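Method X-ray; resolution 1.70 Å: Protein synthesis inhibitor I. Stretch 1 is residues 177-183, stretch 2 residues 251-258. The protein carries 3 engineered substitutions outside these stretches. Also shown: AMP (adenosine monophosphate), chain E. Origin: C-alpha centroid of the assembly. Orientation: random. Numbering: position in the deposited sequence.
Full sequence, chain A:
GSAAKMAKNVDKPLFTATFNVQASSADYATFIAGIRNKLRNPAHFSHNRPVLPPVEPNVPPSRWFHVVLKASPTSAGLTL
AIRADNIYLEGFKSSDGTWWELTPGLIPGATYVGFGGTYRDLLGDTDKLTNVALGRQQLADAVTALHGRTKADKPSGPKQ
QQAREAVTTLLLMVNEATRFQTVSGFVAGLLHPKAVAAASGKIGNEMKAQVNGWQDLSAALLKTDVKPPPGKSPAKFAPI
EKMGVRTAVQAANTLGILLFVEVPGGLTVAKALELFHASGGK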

# COMPACT_ATOMS: atom_id res chain seq x y z
N ALA A 177 -4.58 0.98 2.53
CA ALA A 177 -4.92 0.57 3.90
C ALA A 177 -3.66 0.47 4.76
O ALA A 177 -3.64 0.91 5.91
N THR A 178 -2.60 -0.11 4.20
CA THR A 178 -1.32 -0.19 4.92
C THR A 178 -0.77 1.21 5.19
O THR A 178 -0.33 1.52 6.31
N ARG A 179 -0.80 2.08 4.18
CA ARG A 179 -0.27 3.43 4.33
C ARG A 179 -1.02 4.31 5.32
O ARG A 179 -0.41 5.16 5.97
N PHE A 180 -2.34 4.14 5.41
CA PHE A 180 -3.19 5.07 6.15
C PHE A 180 -4.12 4.39 7.13
O PHE A 180 -4.88 3.50 6.75
N GLN A 181 -4.07 4.83 8.39
CA GLN A 181 -4.99 4.33 9.42
C GLN A 181 -6.43 4.73 9.12
O GLN A 181 -7.37 4.06 9.54
N THR A 182 -6.59 5.84 8.41
CA THR A 182 -7.93 6.28 8.02
C THR A 182 -8.54 5.26 7.05
O THR A 182 -9.67 4.81 7.24
N VAL A 183 -7.78 4.89 6.03
CA VAL A 183 -8.25 3.92 5.04
C VAL A 183 -8.45 2.52 5.63
O VAL A 183 -9.45 1.86 5.34
N ALA A 251 -1.95 14.03 12.21
CA ALA A 251 -1.11 13.38 11.22
C ALA A 251 -0.68 11.98 11.68
O ALA A 251 -0.68 11.04 10.89
N ALA A 252 -0.31 11.86 12.96
CA ALA A 252 0.08 10.58 13.56
C ALA A 252 -1.08 9.59 13.57
O ALA A 252 -0.91 8.42 13.24
N ASN A 253 -2.27 10.07 13.93
CA ASN A 253 -3.46 9.21 13.86
C ASN A 253 -3.84 8.82 12.43
O ASN A 253 -4.53 7.82 12.23
N THR A 254 -3.38 9.58 11.45
CA THR A 254 -3.73 9.33 10.05
C THR A 254 -2.76 8.38 9.35
O THR A 254 -3.19 7.51 8.58
N LEU A 255 -1.47 8.54 9.62
CA LEU A 255 -0.43 7.77 8.94
C LEU A 255 -0.32 6.35 9.50
O LEU A 255 -0.07 6.16 10.69
N GLY A 256 -0.51 5.35 8.64
CA GLY A 256 -0.26 3.96 9.00
C GLY A 256 1.23 3.67 9.01
O GLY A 256 1.76 3.13 9.98
N ILE A 257 1.92 4.03 7.93
CA ILE A 257 3.38 3.95 7.87
C ILE A 257 3.85 5.05 6.93
O ILE A 257 3.22 5.28 5.91
N LEU A 258 4.92 5.75 7.31
CA LEU A 258 5.37 6.91 6.54
C LEU A 258 6.31 6.46 5.42
O LEU A 258 7.12 5.57 5.62

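The two stretches meet where each stretch leaves a helix, and backbone polar groups hold them together. The shortest hydrogen bond runs from Gly 256 N to Arg 179 O, at 2.7 Å. The same oxygen also accepts from Ile 257 N at 3.2 Å, so two successive amides converge on one carbonyl. A third backbone bond joins Gln 181 N to Thr 254 O at 2.8 Å. Thr 254 O also receives a CA-H...O contact from Phe 180 CA, at 3.4 Å. Together these contacts bracket a single beta bridge between Phe 180 and Leu 255.

Gln 181 is the side chain that points toward the other stretch, and it has the largest area covered there. Its rotamer is m at chi1 and t at chi2, with chi3 at 67°. This carries the amide along the end of the 251-254 helix. Gln 181 NE2 donates to Leu 255 O at 3.3 Å, and it also lies 3.1 Å from Ala 252 O. Lower on the same side chain, Gln 181 CB packs 3.3 Å from Asn 253 O. The amide oxygen turns to solvent instead. Water 1 donates a hydrogen bond to Asn 253 OD1 at 3.1 Å and a weak one to Gln 181 OE1 at 3.3 Å. The water thus links two side chains that do not bond directly. Asn 253 itself has its CA-to-CB bond directed away, with chi1 m.

Arg 179 also starts away from stretch 2, and its side chain serves the ligand. With chi1 m and chi2 and chi3 both t, it is extended. Arg 179 NH1 donates to AMP N3 at 3.2 Å, and AMP O2' lies over one face of the guanidinium. The residue therefore joins stretch 2 through its backbone oxygen and the nucleotide through its side chain.

Gly 256 has no side chain, and the fit depends on that. An ideal CB on Gly 256 would point toward stretch 1 and lie 2.4 Å from Thr 178 O, a clash. As it is, Gly 256 CA approaches Thr 178 O to 3.6 Å.

Apolar packing fills in around this polar centre. Phe 180 (chi1 m, chi2 -76°) points away overall, yet its ring still meets stretch 2. Phe 180 CE1 is 4.3 Å from Leu 255 CD2, and Phe 180 CD1 is 4.2 Å from Thr 254 CG2. Thr 254 O lies at the ring edge. Leu 255 (m, t) also starts away, but its end comes nearer, bringing Leu 255 CD2 to the Phe 180 ring.

The methyl of Thr 254, chi1 m, also meets Thr 182, chi1 p: their CG2 atoms are 3.9 Å apart. Ile 257 is t at both chi angles. Its CB lies sideways, and Ile 257 CG2 sits 3.7 Å from Thr 178 O and 4.1 Å from Thr 178 CG2. Thr 178 is m and also sideways. Ala 177, Val 183, Ala 251 and Leu 258 make no contact across the stretches.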

# COMPACT_ATOMS: atom_id res chain seq x y z
CB ALA A 177 -5.64 -0.76 3.88
CB THR A 178 -0.31 -1.04 4.12
OG1 THR A 178 -0.79 -2.40 4.02
CG2 THR A 178 1.05 -1.04 4.78
CB ARG A 179 -0.25 4.13 2.97
CG ARG A 179 0.82 3.61 2.03
CD ARG A 179 0.54 4.09 0.62
NE ARG A 179 1.60 3.70 -0.31
CZ ARG A 179 1.40 3.48 -1.61
NH1 ARG A 179 0.18 3.61 -2.12
NH2 ARG A 179 2.42 3.15 -2.40
CB PHE A 180 -4.04 5.90 5.19
CG PHE A 180 -3.25 6.74 4.26
CD1 PHE A 180 -2.65 7.91 4.71
CD2 PHE A 180 -3.07 6.36 2.94
CE1 PHE A 180 -1.88 8.69 3.85
CE2 PHE A 180 -2.32 7.12 2.08
CZ PHE A 180 -1.73 8.29 2.53
CB GLN A 181 -4.59 4.86 10.81
CG GLN A 181 -3.16 4.52 11.22
CD GLN A 181 -2.96 4.65 12.72
OE1 GLN A 181 -3.53 3.88 13.49
NE2 GLN A 181 -2.16 5.62 13.13
CB THR A 182 -7.88 7.65 7.34
OG1 THR A 182 -6.78 7.65 6.42
CG2 THR A 182 -7.69 8.76 8.37
CB VAL A 183 -7.34 3.88 3.81
CG1 VAL A 183 -7.80 2.81 2.83
CG2 VAL A 183 -7.30 5.27 3.14
CB ALA A 251 0.12 14.24 10.91
CB ALA A 252 0.63 10.78 14.98
CB ASN A 253 -4.65 9.89 14.54
CG ASN A 253 -4.58 9.80 16.04
OD1 ASN A 253 -4.32 8.72 16.59
ND2 ASN A 253 -4.81 10.91 16.72
CB THR A 254 -3.85 10.65 9.26
OG1 THR A 254 -4.87 11.46 9.87
CG2 THR A 254 -4.21 10.38 7.79
CB LEU A 255 0.92 8.50 9.03
CG LEU A 255 1.05 9.73 8.12
CD1 LEU A 255 2.11 10.69 8.64
CD2 LEU A 255 1.35 9.31 6.68
CB ILE A 257 3.90 2.53 7.45
CG1 ILE A 257 5.43 2.48 7.45
CG2 ILE A 257 3.29 2.09 6.09
CD1 ILE A 257 6.00 1.03 7.34
CB LEU A 258 6.12 7.91 7.43
CG LEU A 258 5.35 8.85 8.38
CD1 LEU A 258 4.74 8.07 9.55
CD2 LEU A 258 6.23 9.98 8.89
P AMP E . 4.56 8.66 -8.65
O1P AMP E . 3.80 8.35 -9.93
O2P AMP E . 4.99 10.09 -8.40
O3P AMP E . 5.76 7.74 -8.54
O5' AMP E . 3.73 8.12 -7.40
C5' AMP E . 2.92 8.99 -6.62
C4' AMP E . 2.13 8.22 -5.59
O4' AMP E . 1.15 7.38 -6.25
C3' AMP E . 2.93 7.25 -4.73
O3' AMP E . 3.58 7.88 -3.64
C2' AMP E . 1.89 6.22 -4.31
O2' AMP E . 1.11 6.72 -3.22
C1' AMP E . 1.00 6.16 -5.56
N9 AMP E . 1.38 5.05 -6.47
C8 AMP E . 1.91 5.19 -7.71
N7 AMP E . 2.13 3.98 -8.30
C5 AMP E . 1.72 3.03 -7.43
C6 AMP E . 1.66 1.55 -7.41
N6 AMP E . 2.10 0.82 -8.47
N1 AMP E . 1.16 0.95 -6.29
C2 AMP E . 0.73 1.67 -5.23
N3 AMP E . 0.75 3.01 -5.18
C4 AMP E . 1.22 3.74 -6.23
O HOH W 1 -5.24 5.96 15.46